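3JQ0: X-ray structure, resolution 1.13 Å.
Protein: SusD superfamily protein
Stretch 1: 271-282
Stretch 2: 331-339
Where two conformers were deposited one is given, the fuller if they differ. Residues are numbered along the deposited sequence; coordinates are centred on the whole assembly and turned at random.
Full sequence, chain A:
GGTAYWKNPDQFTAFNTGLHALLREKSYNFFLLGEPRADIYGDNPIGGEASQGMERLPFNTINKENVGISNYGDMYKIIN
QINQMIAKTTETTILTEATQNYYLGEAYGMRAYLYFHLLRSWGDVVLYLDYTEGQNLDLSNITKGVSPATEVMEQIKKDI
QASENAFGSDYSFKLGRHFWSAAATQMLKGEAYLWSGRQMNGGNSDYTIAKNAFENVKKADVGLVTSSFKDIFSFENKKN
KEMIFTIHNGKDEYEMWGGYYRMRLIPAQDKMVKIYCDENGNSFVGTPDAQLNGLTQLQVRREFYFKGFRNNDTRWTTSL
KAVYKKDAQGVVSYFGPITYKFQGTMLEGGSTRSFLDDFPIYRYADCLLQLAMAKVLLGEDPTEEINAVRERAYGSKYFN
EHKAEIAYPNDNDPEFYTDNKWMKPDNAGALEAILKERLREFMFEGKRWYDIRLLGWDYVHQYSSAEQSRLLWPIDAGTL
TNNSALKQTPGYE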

# COMPACT_ATOMS: atom_id res chain seq x y z
N LYS A 271 -8.70 -20.96 -17.18
CA LYS A 271 -8.33 -20.03 -18.25
C LYS A 271 -6.85 -20.18 -18.55
O LYS A 271 -6.43 -20.24 -19.72
CB LYS A 271 -8.66 -18.58 -17.87
CG LYS A 271 -10.15 -18.30 -17.73
CD LYS A 271 -10.87 -18.38 -19.06
CE LYS A 271 -12.33 -17.93 -18.97
NZ LYS A 271 -13.04 -18.79 -18.09
N MSE A 272 -6.03 -20.28 -17.51
CA MSE A 272 -4.60 -20.45 -17.69
C MSE A 272 -4.26 -21.74 -18.43
O MSE A 272 -3.34 -21.79 -19.23
CB MSE A 272 -3.86 -20.46 -16.39
CG MSE A 272 -3.94 -19.16 -15.57
SE MSE A 272 -3.32 -17.57 -16.51
CE MSE A 272 -1.43 -17.98 -16.63
N VAL A 273 -5.01 -22.81 -18.16
CA VAL A 273 -4.72 -24.16 -18.68
C VAL A 273 -5.33 -24.35 -20.06
O VAL A 273 -4.71 -25.02 -20.89
CB VAL A 273 -5.24 -25.28 -17.65
CG1 VAL A 273 -5.34 -26.66 -18.33
CG2 VAL A 273 -4.36 -25.28 -16.40
N LYS A 274 -6.56 -23.89 -20.28
CA LYS A 274 -7.34 -24.25 -21.46
C LYS A 274 -7.44 -23.17 -22.48
O LYS A 274 -7.65 -23.45 -23.66
CB LYS A 274 -8.77 -24.68 -21.08
CG LYS A 274 -8.89 -25.86 -20.12
CD LYS A 274 -10.35 -26.34 -19.88
N ILE A 275 -7.33 -21.89 -22.10
CA ILE A 275 -7.76 -20.79 -22.99
C ILE A 275 -6.61 -19.90 -23.43
O ILE A 275 -6.50 -19.58 -24.60
CB ILE A 275 -8.84 -19.95 -22.31
CG1 ILE A 275 -10.05 -20.83 -21.93
CG2 ILE A 275 -9.30 -18.75 -23.20
CD1 ILE A 275 -10.70 -21.59 -23.07
N TYR A 276 -5.78 -19.44 -22.48
CA TYR A 276 -4.71 -18.46 -22.78
C TYR A 276 -3.44 -19.15 -23.31
O TYR A 276 -3.28 -20.38 -23.21
CB TYR A 276 -4.38 -17.65 -21.54
CG TYR A 276 -5.55 -16.91 -20.91
CD1 TYR A 276 -6.66 -16.51 -21.62
CD2 TYR A 276 -5.50 -16.62 -19.57
CE1 TYR A 276 -7.71 -15.83 -20.99
CE2 TYR A 276 -6.53 -15.94 -18.92
CZ TYR A 276 -7.62 -15.54 -19.65
OH TYR A 276 -8.68 -14.89 -19.06
N CYS A 277 -2.56 -18.35 -23.84
CA CYS A 277 -1.26 -18.79 -24.27
C CYS A 277 -0.26 -17.66 -23.98
O CYS A 277 -0.63 -16.53 -23.61
CB CYS A 277 -1.23 -19.17 -25.75
SG CYS A 277 -1.51 -17.82 -26.90
N ASP A 278 1.00 -17.97 -24.21
CA ASP A 278 2.08 -16.99 -24.03
C ASP A 278 2.35 -16.25 -25.36
O ASP A 278 1.66 -16.41 -26.36
CB ASP A 278 3.31 -17.69 -23.42
CG ASP A 278 3.98 -18.66 -24.37
OD1 ASP A 278 3.81 -18.58 -25.62
OD2 ASP A 278 4.74 -19.50 -23.83
N GLU A 279 3.39 -15.40 -25.37
CA GLU A 279 3.62 -14.52 -26.51
C GLU A 279 4.04 -15.30 -27.75
O GLU A 279 4.00 -14.80 -28.86
CB GLU A 279 4.64 -13.45 -26.18
CG GLU A 279 6.08 -13.93 -26.08
CD GLU A 279 7.11 -12.86 -25.82
OE1 GLU A 279 6.74 -11.68 -25.72
OE2 GLU A 279 8.30 -13.21 -25.71
N ASN A 280 4.52 -16.53 -27.55
CA ASN A 280 4.92 -17.42 -28.64
C ASN A 280 3.75 -18.25 -29.17
O ASN A 280 3.96 -19.05 -30.06
CB ASN A 280 6.04 -18.35 -28.17
CG ASN A 280 7.28 -17.65 -27.75
OD1 ASN A 280 7.87 -18.00 -26.66
ND2 ASN A 280 7.74 -16.73 -28.50
N GLY A 281 2.57 -18.17 -28.55
CA GLY A 281 1.44 -18.97 -28.92
C GLY A 281 1.36 -20.31 -28.22
O GLY A 281 0.57 -21.15 -28.65
N ASN A 282 2.14 -20.51 -27.16
CA ASN A 282 2.25 -21.81 -26.49
C ASN A 282 1.47 -21.82 -25.17
O ASN A 282 1.32 -20.82 -24.48
CB ASN A 282 3.73 -22.16 -26.27
CG ASN A 282 4.49 -22.18 -27.58
OD1 ASN A 282 3.96 -22.62 -28.60
ND2 ASN A 282 5.72 -21.68 -27.58
N VAL A 331 -3.18 -17.12 -35.29
CA VAL A 331 -2.77 -15.77 -34.98
C VAL A 331 -2.76 -15.59 -33.47
O VAL A 331 -3.73 -15.85 -32.80
CB VAL A 331 -3.65 -14.72 -35.65
CG1 VAL A 331 -3.23 -13.30 -35.23
CG2 VAL A 331 -3.66 -14.89 -37.18
N VAL A 332 -1.63 -15.14 -32.94
CA VAL A 332 -1.44 -14.89 -31.52
C VAL A 332 -1.68 -13.42 -31.25
O VAL A 332 -1.02 -12.58 -31.86
CB VAL A 332 -0.05 -15.32 -31.07
CG1 VAL A 332 0.20 -15.02 -29.57
CG2 VAL A 332 0.24 -16.79 -31.39
N SER A 333 -2.61 -13.09 -30.36
CA SER A 333 -3.00 -11.71 -30.06
C SER A 333 -2.93 -11.48 -28.54
O SER A 333 -3.38 -12.33 -27.77
CB SER A 333 -4.43 -11.50 -30.55
OG SER A 333 -4.46 -11.58 -31.97
N TYR A 334 -2.44 -10.32 -28.14
CA TYR A 334 -2.45 -9.91 -26.76
C TYR A 334 -3.88 -9.84 -26.25
O TYR A 334 -4.75 -9.28 -26.92
CB TYR A 334 -1.80 -8.54 -26.64
CG TYR A 334 -1.92 -7.89 -25.28
CD1 TYR A 334 -1.31 -8.44 -24.15
CD2 TYR A 334 -2.64 -6.73 -25.10
CE1 TYR A 334 -1.45 -7.84 -22.89
CE2 TYR A 334 -2.79 -6.15 -23.88
CZ TYR A 334 -2.16 -6.69 -22.77
OH TYR A 334 -2.28 -6.12 -21.52
N PHE A 335 -4.11 -10.42 -25.08
CA PHE A 335 -5.45 -10.49 -24.50
C PHE A 335 -5.56 -9.58 -23.27
O PHE A 335 -6.50 -8.80 -23.15
CB PHE A 335 -5.83 -11.93 -24.25
CG PHE A 335 -7.30 -12.11 -23.87
CD1 PHE A 335 -8.32 -11.75 -24.74
CD2 PHE A 335 -7.66 -12.64 -22.64
CE1 PHE A 335 -9.66 -11.91 -24.34
CE2 PHE A 335 -8.97 -12.82 -22.28
CZ PHE A 335 -9.96 -12.45 -23.12
N GLY A 336 -4.61 -9.67 -22.35
CA GLY A 336 -4.60 -8.77 -21.23
C GLY A 336 -3.56 -9.16 -20.22
O GLY A 336 -2.89 -10.19 -20.35
N PRO A 337 -3.48 -8.38 -19.14
CA PRO A 337 -2.49 -8.65 -18.07
C PRO A 337 -3.12 -9.39 -16.91
O PRO A 337 -4.33 -9.23 -16.63
CB PRO A 337 -2.07 -7.23 -17.66
CG PRO A 337 -3.35 -6.46 -17.79
CD PRO A 337 -4.10 -7.04 -18.95
N ILE A 338 -2.29 -10.16 -16.21
CA ILE A 338 -2.64 -10.76 -14.93
C ILE A 338 -1.71 -10.21 -13.85
O ILE A 338 -0.54 -9.88 -14.08
CB ILE A 338 -2.64 -12.31 -14.94
CG1 ILE A 338 -1.25 -12.85 -15.24
CG2 ILE A 338 -3.67 -12.84 -15.91
CD1 ILE A 338 -1.07 -14.37 -14.97
N THR A 339 -2.30 -10.07 -12.67
CA THR A 339 -1.59 -9.66 -11.46
C THR A 339 -0.49 -10.65 -11.12
O THR A 339 -0.76 -11.84 -11.00
CB THR A 339 -2.58 -9.60 -10.30
OG1 THR A 339 -3.71 -8.83 -10.66
CG2 THR A 339 -1.92 -9.09 -9.03

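The contact between residues 271-282 and the strand 332-339 is small and apolar, burying 291 Å² in total, and no hydrogen bond crosses it. It is built from three separate meetings, two between side chains and one in which Val332 packs mainly on backbone, spaced along the strand at Ile338, Phe335 and Val332, each of which directs its CA-to-CB bond toward the first stretch.

At the helical end the backbones are far apart, with the CA atoms of Met272 and Ile338 10.3 Å from each other, and long side chains close the gap. The CA-to-CB bond of Met272, a selenomethionine, runs sideways to the strand, but its m, m, m conformation curls the chain so that its end comes nearer to the strand. Ile338, with chi1 at p and chi2 at t, extends its CD1 to within 4.0 Å of Met272 CE, a methyl-to-methyl contact between two buried residues.

The helical segment includes a wider pi-type turn, in which Lys271 O accepts from both Ile275 N (3.0 Å) and Tyr276 N (2.9 Å). The CA-to-CB bond of Tyr276 also runs sideways to the strand; with chi1 at m (-56°) its ring reaches the strand, where Phe335, in the t rotamer, extends to meet it. The closest atoms, Tyr276 CE1 and Phe335 CE2, are 3.5 Å apart. The ring centroids lie 5.5 Å apart and the planes meet at 44°, an oblique pairing.

Beyond Tyr276 the chain draws closer to the strand and Val332 becomes the main partner. Its t rotamer places both methyls against the first stretch: CG1 lies 4.2 Å from Cys277 SG and 3.8 Å from Asp278 O, while CG2 lies 3.5 Å from Gly281 CA. The CA-to-CB bond of Cys277 points toward the strand, with chi1 at p, so its sulfur contributes to this apolar patch.

The type I turn from Asp278 to Gly281 presents largely backbone to the valine. Asp278 N donates to Asn282 O (2.9 Å), and Gly281 N donates to Asp278 O (3.0 Å). The Asp278 side chain, at chi1 p, folds over the turn, and its OD1 accepts from Asn280 N (2.9 Å) and Asn282 N (3.0 Å), the latter with the straighter geometry (163° against 132°). Glu279 and Asn280 direct their CA-to-CB bonds away from the strand. Gly281 has phi/psi of 88/13, where a CB would be jammed against the preceding carbonyl oxygen; an ideal CB would also lie 2.9 Å from Val332 CG2. The absence of a side chain thus suits both the turn and the close approach of the valine.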